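Local coordinates for protein beta-lactamase (Klebsiella pneumoniae, PDB 6KBY) that probably hydrolyses beta-lactam antibiotics as a class C serine beta-lactamase and is held here in complex with adenosine monophosphate at its active site, at residues Ala78-Tyr83 against Met166-Ser171; Val113-Thr118 against Asp148-His153. One frame throughout, in Å; residues are numbered along the deposited sequence.

In the fold
Both contacts join parts of the beta-lactamase domain, but at different depths and with different chemistry. Contact 1 is buried helix-on-helix packing: helix 72-86, which starts just past the AMP-linked Ser71, lies on helix 158-171 through alanines and one leucine. Contact 2 sits nearer the surface and is only partly buried. Short helix 113-117 offers one asparagine amide to a turn that leads into edge strand 153-154; the amide touches the turn by van der Waals contact, while hydrogen bonds act within each side and through Thr120. In sequence, contact 2 falls between the two halves of contact 1. Their centres are about 17 Å apart and their nearest atoms about 4 Å, without touching.

Contact 1: Ala78-Tyr83 against Met166-Ser171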
loop_
_atom_site.group_PDB
_atom_site.type_symbol
_atom_site.label_atom_id
_atom_site.label_comp_id
_atom_site.label_asym_id
_atom_site.label_seq_id
_atom_site.Cartn_x
_atom_site.Cartn_y
_atom_site.Cartn_z
ATOM N N ALA A 78 7.553 3.459 2.016
ATOM C CA ALA A 78 8.659 2.899 1.246
ATOM C C ALA A 78 9.109 3.848 0.147
ATOM O O ALA A 78 10.316 4.000 -0.087
ATOM C CB ALA A 78 8.271 1.546 0.653
ATOM N N THR A 79 8.163 4.462 -0.571
ATOM C CA THR A 79 8.555 5.413 -1.605
ATOM C C THR A 79 9.353 6.564 -1.005
ATOM O O THR A 79 10.344 7.010 -1.591
ATOM C CB THR A 79 7.324 5.911 -2.368
ATOM O OG1 THR A 79 6.651 4.799 -2.974
ATOM C CG2 THR A 79 7.727 6.883 -3.472
ATOM N N LEU A 80 8.961 7.027 0.184
ATOM C CA LEU A 80 9.721 8.084 0.846
ATOM C C LEU A 80 11.121 7.616 1.221
ATOM O O LEU A 80 12.098 8.346 1.015
ATOM C CB LEU A 80 8.969 8.589 2.078
ATOM C CG LEU A 80 9.608 9.835 2.702
ATOM C CD1 LEU A 80 9.418 11.057 1.807
ATOM C CD2 LEU A 80 9.061 10.088 4.101
ATOM N N ALA A 81 11.242 6.408 1.775
ATOM C CA ALA A 81 12.566 5.884 2.100
ATOM C C ALA A 81 13.421 5.733 0.851
ATOM O O ALA A 81 14.622 6.035 0.866
ATOM C CB ALA A 81 12.435 4.545 2.824
ATOM N N SER A 82 12.816 5.268 -0.243
ATOM C CA SER A 82 13.539 5.133 -1.496
ATOM C C SER A 82 13.968 6.496 -2.026
ATOM O O SER A 82 15.083 6.649 -2.544
ATOM C CB SER A 82 12.651 4.398 -2.496
ATOM O OG SER A 82 13.351 4.141 -3.689
ATOM N N TYR A 83 13.102 7.504 -1.888
ATOM C CA TYR A 83 13.463 8.859 -2.288
ATOM C C TYR A 83 14.634 9.376 -1.466
ATOM O O TYR A 83 15.580 9.958 -2.012
ATOM C CB TYR A 83 12.241 9.764 -2.149
ATOM C CG TYR A 83 12.478 11.204 -2.523
ATOM C CD1 TYR A 83 12.643 11.579 -3.849
ATOM C CD2 TYR A 83 12.503 12.196 -1.553
ATOM C CE1 TYR A 83 12.851 12.904 -4.195
ATOM C CE2 TYR A 83 12.708 13.520 -1.890
ATOM C CZ TYR A 83 12.878 13.866 -3.211
ATOM O OH TYR A 83 13.082 15.184 -3.556
ATOM N N MET A 166 9.574 6.957 9.605
ATOM C CA MET A 166 10.158 7.903 10.549
ATOM C C MET A 166 11.612 8.197 10.197
ATOM O O MET A 166 12.041 9.359 10.187
ATOM C CB MET A 166 10.048 7.317 11.955
ATOM C CG MET A 166 10.539 8.204 13.083
ATOM S SD MET A 166 10.596 7.289 14.639
ATOM C CE MET A 166 12.185 6.488 14.481
ATOM N N ILE A 167 12.384 7.148 9.910
ATOM C CA ILE A 167 13.788 7.313 9.554
ATOM C C ILE A 167 13.920 8.067 8.241
ATOM O O ILE A 167 14.763 8.962 8.099
ATOM C CB ILE A 167 14.468 5.934 9.496
ATOM C CG1 ILE A 167 14.634 5.367 10.905
ATOM C CG2 ILE A 167 15.811 6.013 8.789
ATOM C CD1 ILE A 167 14.984 3.888 10.924
ATOM N N ALA A 168 13.093 7.716 7.256
ATOM C CA ALA A 168 13.149 8.393 5.967
ATOM C C ALA A 168 12.886 9.884 6.124
ATOM O O ALA A 168 13.624 10.715 5.583
ATOM C CB ALA A 168 12.132 7.769 5.018
ATOM N N ALA A 169 11.834 10.242 6.860
ATOM C CA ALA A 169 11.502 11.655 7.022
ATOM C C ALA A 169 12.615 12.399 7.746
ATOM O O ALA A 169 13.027 13.487 7.325
ATOM C CB ALA A 169 10.178 11.805 7.768
ATOM N N LYS A 170 13.128 11.817 8.832
ATOM C CA LYS A 170 14.200 12.473 9.574
ATOM C C LYS A 170 15.413 12.712 8.685
ATOM O O LYS A 170 16.050 13.771 8.764
ATOM C CB LYS A 170 14.577 11.638 10.797
ATOM C CG LYS A 170 15.675 12.241 11.663
ATOM C CD LYS A 170 15.168 13.460 12.416
ATOM C CE LYS A 170 16.230 14.021 13.346
ATOM N NZ LYS A 170 15.700 15.166 14.135
ATOM N N SER A 171 15.743 11.747 7.823
ATOM C CA SER A 171 16.890 11.920 6.938
ATOM C C SER A 171 16.685 13.062 5.953
ATOM O O SER A 171 17.668 13.601 5.426
ATOM C CB SER A 171 17.199 10.620 6.191
ATOM O OG SER A 171 16.336 10.424 5.084
#
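Ala168 drives its methyl into the backbone of helix 72-86, and this is the tight spot of the contact. Ala168 CB stands 3.5 Å from Ala81 CA and 3.6 Å from Ala81 N, with Leu80 C close by, so it rests on main chain as much as on side chain. The Ala168 methyl also passes alongside that of Ala81, CB to CB at 3.9 Å. With no longer side chain between them at this point, the CA atoms of Ala81 and Ala168 come within 4.6 Å, and the local axes pass at 8.5 Å with their N-to-C directions 39° apart. Leu80 fills the next part of the interface. Its CG is anti to the backbone N (chi1 -172°), which carries the branch over toward residues 168-169, and Leu80 CD2 reaches the Ala169 backbone, 3.9 Å from Ala169 N. Ala169 CB is slightly farther from the same methyl. Both helices belong to the helical part of the class C beta-lactamase fold. Helix 72-86 follows directly on Ser71, which is covalently linked to AMP, and includes Lys74 of the ligand pocket, but the packing described here lies farther along, away from that pocket. Helix 176-187 adds Tyr176 and Ala179 against Leu80, while helix 255-262 covers the side of helix 72-86 that bears Thr79, Ser82 and Tyr83. The far side of helix 158-171 is looser: Lys170 is exposed and Met166 partly so. Near the C-terminal end of this helix Ser171 folds back instead, its OG donating to Ala168 O at 2.8 Å and meeting that carbonyl at 126°.

Contact 2: Val113-Thr118 against Asp148-His153; sequences VLNVGT and DAAGTH
Next to Ala150 and Gly151, the turn residues that touch Asn115, the carbonyl oxygen of Ala149 takes two bonds from Thr152. The hydroxyl OG1 of Thr152 lies 2.7 Å from Ala149 O, in the carbonyl plane at a C=O...donor angle of 148°, and the backbone N of Thr152 closes the turn from 3.2 Å. Thr152 OG1 in its turn accepts from His153 ND1, which lies 2.8 Å from it nearly in the plane of the imidazole. Across from this turn, Asn115 presents its side-chain amide. With CG beside the backbone N (chi1 -71°), the group projects from the helix so that Asn115 OD1 lies 3.6 Å from Ala150 CB and Asn115 ND2 3.6 Å from Gly151 CA. Both carbons are on the same side of the amide plane, so the oxygen and nitrogen ends rest on successive residues of the turn. These are van der Waals contacts; the polar partner of ND2 is Thr120 OG1. Residues Ala149 to Thr152 form a type II beta turn, with Gly151 at its third position, where phi is 98°; the turn feeds strand 153-154, at an edge of the large antiparallel sheet of the beta-lactamase fold and shortly before Tyr156, which binds AMP. Thr120 ties the two sides together a second time, pairing backbone to backbone with Gly151, while the Thr152 backbone hydrogen-bonds to that of Ala304 in the neighbouring strand. Thr118 OG1 donates back to Leu114 O at 2.7 Å and also bonds Thr120 OG1. At the start of the segment, Asp148 OD2 sits over a face of the His153 ring, displaced toward its rim, and makes a salt bridge with Lys301.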
loop_
_atom_site.group_PDB
_atom_site.type_symbol
_atom_site.label_atom_id
_atom_site.label_comp_id
_atom_site.label_asym_id
_atom_site.label_seq_id
_atom_site.Cartn_x
_atom_site.Cartn_y
_atom_site.Cartn_z
ATOM N N VAL A 113 17.763 -0.836 8.279
ATOM C CA VAL A 113 16.636 -0.147 7.658
ATOM C C VAL A 113 15.951 -1.059 6.644
ATOM O O VAL A 113 14.718 -1.102 6.558
ATOM C CB VAL A 113 17.084 1.197 7.051
ATOM C CG1 VAL A 113 15.917 1.925 6.411
ATOM C CG2 VAL A 113 17.721 2.070 8.120
ATOM N N LEU A 114 16.738 -1.820 5.880
ATOM C CA LEU A 114 16.160 -2.772 4.938
ATOM C C LEU A 114 15.248 -3.763 5.649
ATOM O O LEU A 114 14.163 -4.089 5.145
ATOM C CB LEU A 114 17.270 -3.508 4.185
ATOM C CG LEU A 114 16.784 -4.392 3.028
ATOM C CD1 LEU A 114 16.186 -3.558 1.907
ATOM C CD2 LEU A 114 17.900 -5.284 2.502
ATOM N N ASN A 115 15.660 -4.238 6.829
ATOM C CA ASN A 115 14.813 -5.167 7.575
ATOM C C ASN A 115 13.446 -4.554 7.876
ATOM O O ASN A 115 12.412 -5.195 7.669
ATOM C CB ASN A 115 15.468 -5.591 8.893
ATOM C CG ASN A 115 16.684 -6.517 8.736
ATOM O OD1 ASN A 115 17.640 -6.400 9.507
ATOM N ND2 ASN A 115 16.628 -7.466 7.802
ATOM N N VAL A 116 13.410 -3.322 8.389
ATOM C CA VAL A 116 12.092 -2.747 8.667
ATOM C C VAL A 116 11.329 -2.445 7.382
ATOM O O VAL A 116 10.091 -2.438 7.382
ATOM C CB VAL A 116 12.116 -1.552 9.648
ATOM C CG1 VAL A 116 12.567 -1.990 11.031
ATOM C CG2 VAL A 116 12.974 -0.408 9.132
ATOM N N GLY A 117 12.034 -2.207 6.273
ATOM C CA GLY A 117 11.373 -1.984 4.994
ATOM C C GLY A 117 10.864 -3.224 4.291
ATOM O O GLY A 117 10.186 -3.099 3.265
ATOM N N THR A 118 11.178 -4.407 4.823
ATOM C CA THR A 118 10.829 -5.677 4.204
ATOM C C THR A 118 10.132 -6.610 5.185
ATOM O O THR A 118 9.978 -7.796 4.885
ATOM C CB THR A 118 12.081 -6.366 3.640
ATOM O OG1 THR A 118 13.030 -6.553 4.692
ATOM C CG2 THR A 118 12.711 -5.547 2.506
ATOM N N ASP A 148 13.752 -14.150 16.725
ATOM C CA ASP A 148 14.766 -14.679 15.833
ATOM C C ASP A 148 15.671 -13.531 15.425
ATOM O O ASP A 148 15.302 -12.363 15.549
ATOM C CB ASP A 148 14.138 -15.252 14.558
ATOM C CG ASP A 148 12.906 -16.068 14.842
ATOM O OD1 ASP A 148 13.053 -17.211 15.321
ATOM O OD2 ASP A 148 11.787 -15.565 14.603
ATOM N N ALA A 149 16.849 -13.861 14.910
ATOM C CA ALA A 149 17.736 -12.817 14.418
ATOM C C ALA A 149 17.065 -12.054 13.285
ATOM O O ALA A 149 16.435 -12.644 12.402
ATOM C CB ALA A 149 19.034 -13.431 13.900
ATOM N N ALA A 150 17.210 -10.732 13.312
ATOM C CA ALA A 150 16.681 -9.918 12.227
ATOM C C ALA A 150 17.246 -10.402 10.902
ATOM O O ALA A 150 18.443 -10.684 10.788
ATOM C CB ALA A 150 17.058 -8.456 12.442
ATOM N N GLY A 151 16.367 -10.524 9.907
ATOM C CA GLY A 151 16.748 -11.002 8.598
ATOM C C GLY A 151 16.481 -12.468 8.335
ATOM O O GLY A 151 16.762 -12.931 7.227
ATOM N N THR A 152 15.948 -13.214 9.308
ATOM C CA THR A 152 15.694 -14.640 9.126
ATOM C C THR A 152 14.235 -14.962 8.844
ATOM O O THR A 152 13.950 -15.993 8.221
ATOM C CB THR A 152 16.124 -15.426 10.373
ATOM O OG1 THR A 152 15.383 -14.972 11.516
ATOM C CG2 THR A 152 17.613 -15.278 10.638
ATOM N N HIS A 153 13.317 -14.116 9.307
ATOM C CA HIS A 153 11.890 -14.376 9.193
ATOM C C HIS A 153 11.169 -13.115 8.758
ATOM O O HIS A 153 11.636 -11.995 8.979
ATOM C CB HIS A 153 11.315 -14.874 10.521
ATOM C CG HIS A 153 11.805 -16.232 10.906
ATOM N ND1 HIS A 153 13.052 -16.451 11.453
ATOM C CD2 HIS A 153 11.229 -17.450 10.777
ATOM C CE1 HIS A 153 13.214 -17.747 11.663
ATOM N NE2 HIS A 153 12.119 -18.373 11.270
#